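Local coordinates for protein acyl-CoA dehydrogenase (Geobacillus kaustophilus, PDB 2PG0) that probably catalyses the FAD-dependent alpha-beta dehydrogenation of acyl chains, introducing a double bond into thioester-bound lipid substrates, at residues 352-355 against 356-360. Sequence-based numbering, arbitrary orientation.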
loop_
_atom_site.group_PDB
_atom_site.type_symbol
_atom_site.label_atom_id
_atom_site.label_comp_id
_atom_site.label_asym_id
_atom_site.label_seq_id
_atom_site.Cartn_x
_atom_site.Cartn_y
_atom_site.Cartn_z
ATOM N N GLU A 352 12.846 22.586 -14.924
ATOM C CA GLU A 352 13.924 23.370 -14.318
ATOM C C GLU A 352 14.369 22.812 -12.964
ATOM O O GLU A 352 15.481 23.088 -12.520
ATOM C CB GLU A 352 13.529 24.843 -14.195
ATOM C CG GLU A 352 13.530 25.594 -15.530
ATOM C CD GLU A 352 12.930 26.984 -15.412
ATOM O OE1 GLU A 352 13.531 27.835 -14.717
ATOM O OE2 GLU A 352 11.847 27.225 -16.004
ATOM N N TYR A 353 13.507 22.031 -12.308
ATOM C CA TYR A 353 13.879 21.353 -11.065
ATOM C C TYR A 353 14.373 19.935 -11.345
ATOM O O TYR A 353 13.737 19.185 -12.095
ATOM C CB TYR A 353 12.709 21.337 -10.073
ATOM C CG TYR A 353 12.524 22.656 -9.342
ATOM C CD1 TYR A 353 12.056 23.787 -10.015
ATOM C CD2 TYR A 353 12.820 22.774 -7.983
ATOM C CE1 TYR A 353 11.885 24.992 -9.359
ATOM C CE2 TYR A 353 12.658 23.985 -7.319
ATOM C CZ TYR A 353 12.191 25.088 -8.015
ATOM O OH TYR A 353 12.017 26.296 -7.367
ATOM N N GLU A 354 15.507 19.578 -10.737
ATOM C CA GLU A 354 16.158 18.281 -10.972
ATOM C C GLU A 354 15.255 17.075 -10.686
ATOM O O GLU A 354 15.349 16.048 -11.370
ATOM C CB GLU A 354 17.429 18.180 -10.135
ATOM C CG GLU A 354 18.282 16.969 -10.435
ATOM C CD GLU A 354 19.490 16.888 -9.529
ATOM O OE1 GLU A 354 20.216 17.901 -9.404
ATOM O OE2 GLU A 354 19.710 15.818 -8.940
ATOM N N ILE A 355 14.392 17.194 -9.677
ATOM C CA ILE A 355 13.482 16.095 -9.324
ATOM C C ILE A 355 12.603 15.617 -10.485
ATOM O O ILE A 355 12.290 14.429 -10.560
ATOM C CB ILE A 355 12.631 16.382 -8.047
ATOM C CG1 ILE A 355 12.034 15.082 -7.493
ATOM C CG2 ILE A 355 11.549 17.424 -8.301
ATOM C CD1 ILE A 355 13.091 14.034 -7.121
ATOM N N ALA A 356 12.221 16.525 -11.385
ATOM C CA ALA A 356 11.394 16.158 -12.542
ATOM C C ALA A 356 12.084 15.076 -13.377
ATOM O O ALA A 356 11.476 14.057 -13.735
ATOM C CB ALA A 356 11.083 17.385 -13.393
ATOM N N ARG A 357 13.360 15.311 -13.677
ATOM C CA ARG A 357 14.179 14.388 -14.458
ATOM C C ARG A 357 14.407 13.062 -13.725
ATOM O O ARG A 357 14.290 11.986 -14.320
ATOM C CB ARG A 357 15.508 15.062 -14.748
ATOM C CG ARG A 357 16.469 14.306 -15.581
ATOM C CD ARG A 357 17.819 14.928 -15.287
ATOM N NE ARG A 357 18.532 14.078 -14.380
ATOM C CZ ARG A 357 19.589 14.408 -13.649
ATOM N NH1 ARG A 357 20.102 15.645 -13.633
ATOM N NH2 ARG A 357 20.122 13.457 -12.914
ATOM N N ARG A 358 14.723 13.143 -12.430
ATOM C CA ARG A 358 14.905 11.945 -11.603
ATOM C C ARG A 358 13.635 11.091 -11.632
ATOM O O ARG A 358 13.710 9.869 -11.763
ATOM C CB ARG A 358 15.266 12.320 -10.161
ATOM C CG ARG A 358 16.525 13.200 -10.024
ATOM C CD ARG A 358 17.786 12.375 -10.038
ATOM N NE ARG A 358 18.985 13.195 -9.827
ATOM C CZ ARG A 358 20.232 12.751 -9.959
ATOM N NH1 ARG A 358 20.473 11.485 -10.308
ATOM N NH2 ARG A 358 21.248 13.586 -9.748
ATOM N N TYR A 359 12.480 11.752 -11.534
ATOM C CA TYR A 359 11.170 11.083 -11.571
ATOM C C TYR A 359 10.934 10.350 -12.897
ATOM O O TYR A 359 10.484 9.203 -12.900
ATOM C CB TYR A 359 10.046 12.095 -11.302
ATOM C CG TYR A 359 8.642 11.524 -11.417
ATOM C CD1 TYR A 359 7.954 11.097 -10.276
ATOM C CD2 TYR A 359 8.002 11.435 -12.653
ATOM C CE1 TYR A 359 6.660 10.586 -10.366
ATOM C CE2 TYR A 359 6.712 10.928 -12.760
ATOM C CZ TYR A 359 6.048 10.500 -11.612
ATOM O OH TYR A 359 4.768 10.000 -11.698
ATOM N N ARG A 360 11.232 11.013 -14.014
ATOM C CA ARG A 360 11.073 10.398 -15.343
ATOM C C ARG A 360 12.050 9.246 -15.577
ATOM O O ARG A 360 11.745 8.320 -16.324
ATOM C CB ARG A 360 11.234 11.441 -16.456
ATOM C CG ARG A 360 10.051 12.413 -16.596
ATOM C CD ARG A 360 10.173 13.289 -17.837
ATOM N NE ARG A 360 11.256 14.266 -17.699
ATOM C CZ ARG A 360 12.487 14.102 -18.173
ATOM N NH1 ARG A 360 12.812 12.994 -18.831
ATOM N NH2 ARG A 360 13.397 15.054 -17.981
HETATM O O HOH W 1 14.707 18.081 -14.361
#
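Near the N-terminal end of the short helix 354-361, in the C-terminal domain of the acyl-CoA dehydrogenase fold, an i to i+4 salt bridge joins E354 and R358. R358 takes one carboxylate oxygen side-on: NH2 lies 2.8 Å from E354 OE2 and NE 2.9 Å from the same OE2, both donors reaching it from one face of the carboxylate. OE2 sits almost exactly in the guanidinium plane, yet the two flat groups are turned 49° apart, so NH2 meets the oxygen from well above the carboxylate. CG of R358 stands anti to its carbonyl carbon (chi1 -57°), leaning back along the helix, and past the bend at CG the chain runs outward to E354, whose own extended chain leans forward to meet it. R357 NH2 lies 3.0 Å above the centre of the R358 guanidinium plane, while E354 CG covers a face of the R357 guanidinium, 3.9 Å from NH1. The nearby carboxylate probably eases the closeness of the two positive groups.

In the backbone, Y353 O accepts from A356 N at 3.1 Å; a water accepts from R357 N and probably donates to Y353 O. Further on, R358 N donates to E354 O (3.2 Å) nearly straight, and Y359 N to I355 O (2.9 Å).

R358, buried, also donates through NH1 to E82 O and through NH2 to K83 O, and R357 NH2 donates to V84 O, so the two arginines meet the carbonyls at the C-terminal end of helix 71-84, in the N-terminal domain. A leucine in place of R358 would probably leave E354 OE2 without its paired donors and the carbonyls of E82 and K83 without their arginine donors. E354, I355 and R358 pack on helix 237-273, I355 and Y359 on helix 319-343, and R357 on helix 33-39, while A356 and Y359 touch V208 and P363 of the second subunit.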